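Side-chain contact in magnetosome protein MamA (Magnetospirillum gryphiswaldense, PDB 3AS8), which probably acts as a tetratricopeptide-repeat protein-interaction scaffold of the magnetosome that recognises itself to assemble into complexes: residues 67-72 with 76-81. Numbering follows the deposited sequence.
Sequences RSIADA and IKVATV
I69 and V78 pack side by side where helix 58-71 turns over into helix 76-88, adjacent antiparallel helices of the tetratricopeptide-repeat superhelix, joined by a short loop. The short helical segments run at 146° to one another, with their axes 9.6 Å apart at closest approach, and the CA atoms of I69 and V78 are the nearest pair across them, 6.4 Å apart. The two side chains lie alongside one another, each directed at the other's helix. CD1 of I69 lies 3.7 Å from CB of V78 and 3.8 Å from the backbone N of A79, and the methyl CB of A79 touches the same carbon more loosely, at 4.1 Å. CG1 of V78 in turn rests against both S68 and I69. With CG1 anti to the backbone N (chi1 -177°), this methyl comes 3.8 Å from CD1 of I69 and 3.9 Å from CB of S68. Contact between the side chains is through carbon atoms. S68 offers its CB to V78, while its hydroxyl is bonded to the carbonyl O of L64 in its own helix, which satisfies a polar atom on a buried residue. S68 also meets A45 of helix 42-54, and A79 meets V102 of helix 92-105. Near the start of helix 76-88, two donors of T80 grip the carbonyl O of I76 from opposite faces of its plane: the backbone N, and OG1 at 2.7 Å.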
# COMPACT_ATOMS: atom_id res chain seq x y z
N ARG A 67 -9.34 -7.53 10.94
CA ARG A 67 -9.49 -8.74 11.73
C ARG A 67 -8.20 -9.64 11.55
O ARG A 67 -7.70 -10.24 12.48
CB ARG A 67 -10.81 -9.44 11.31
CG ARG A 67 -11.51 -10.19 12.40
CD ARG A 67 -12.89 -10.67 12.00
NE ARG A 67 -13.66 -9.58 11.41
CZ ARG A 67 -14.45 -8.76 12.11
NH1 ARG A 67 -14.60 -8.92 13.43
NH2 ARG A 67 -15.07 -7.78 11.47
N SER A 68 -7.67 -9.73 10.33
CA SER A 68 -6.44 -10.49 10.05
C SER A 68 -5.22 -9.96 10.81
O SER A 68 -4.48 -10.73 11.50
CB SER A 68 -6.15 -10.45 8.56
OG SER A 68 -7.27 -11.05 7.83
N ILE A 69 -5.00 -8.65 10.68
CA ILE A 69 -3.84 -8.03 11.34
C ILE A 69 -4.04 -8.13 12.87
O ILE A 69 -3.06 -8.20 13.57
CB ILE A 69 -3.52 -6.60 10.84
CG1 ILE A 69 -1.97 -6.34 10.82
CG2 ILE A 69 -4.20 -5.55 11.69
CD1 ILE A 69 -1.08 -7.33 9.95
N ALA A 70 -5.27 -8.20 13.38
CA ALA A 70 -5.47 -8.46 14.83
C ALA A 70 -5.03 -9.90 15.22
O ALA A 70 -4.50 -10.14 16.28
CB ALA A 70 -6.94 -8.16 15.26
N ASP A 71 -5.28 -10.85 14.35
CA ASP A 71 -4.95 -12.26 14.58
C ASP A 71 -3.47 -12.60 14.33
O ASP A 71 -2.88 -13.52 14.93
CB ASP A 71 -5.81 -13.06 13.61
CG ASP A 71 -5.56 -14.55 13.69
OD1 ASP A 71 -5.88 -15.13 14.73
OD2 ASP A 71 -5.04 -15.14 12.71
N ALA A 72 -2.89 -11.92 13.36
CA ALA A 72 -1.52 -12.20 12.92
C ALA A 72 -0.81 -10.83 12.77
O ALA A 72 -0.62 -10.34 11.63
CB ALA A 72 -1.55 -12.99 11.62
N ILE A 76 3.34 -9.54 7.23
CA ILE A 76 3.73 -8.38 6.42
C ILE A 76 2.89 -8.23 5.17
O ILE A 76 2.66 -7.13 4.70
CB ILE A 76 5.26 -8.47 6.08
CG1 ILE A 76 6.12 -8.33 7.37
CG2 ILE A 76 5.68 -7.44 5.02
CD1 ILE A 76 5.97 -6.98 8.16
N LYS A 77 2.42 -9.35 4.64
CA LYS A 77 1.61 -9.37 3.43
C LYS A 77 0.21 -8.72 3.71
O LYS A 77 -0.34 -8.01 2.86
CB LYS A 77 1.50 -10.84 3.02
CG LYS A 77 1.00 -11.17 1.67
CD LYS A 77 1.04 -12.70 1.52
CE LYS A 77 0.96 -13.09 0.07
NZ LYS A 77 -0.35 -12.64 -0.43
N VAL A 78 -0.32 -8.94 4.90
CA VAL A 78 -1.53 -8.28 5.38
C VAL A 78 -1.28 -6.78 5.64
O VAL A 78 -2.05 -5.91 5.24
CB VAL A 78 -2.05 -8.85 6.70
CG1 VAL A 78 -3.40 -8.11 7.10
CG2 VAL A 78 -2.30 -10.39 6.64
N ALA A 79 -0.20 -6.50 6.32
CA ALA A 79 0.13 -5.14 6.65
C ALA A 79 0.31 -4.26 5.40
O ALA A 79 -0.12 -3.08 5.41
CB ALA A 79 1.42 -5.14 7.59
N THR A 80 0.91 -4.83 4.35
CA THR A 80 1.16 -4.15 3.07
C THR A 80 -0.15 -3.79 2.40
O THR A 80 -0.41 -2.59 2.08
CB THR A 80 2.05 -4.98 2.14
OG1 THR A 80 3.24 -5.33 2.83
CG2 THR A 80 2.44 -4.21 0.85
N VAL A 81 -1.04 -4.78 2.24
CA VAL A 81 -2.36 -4.54 1.62
C VAL A 81 -3.13 -3.50 2.39
O VAL A 81 -3.65 -2.51 1.87
CB VAL A 81 -3.28 -5.80 1.64
CG1 VAL A 81 -4.58 -5.48 0.86
CG2 VAL A 81 -2.56 -7.02 1.08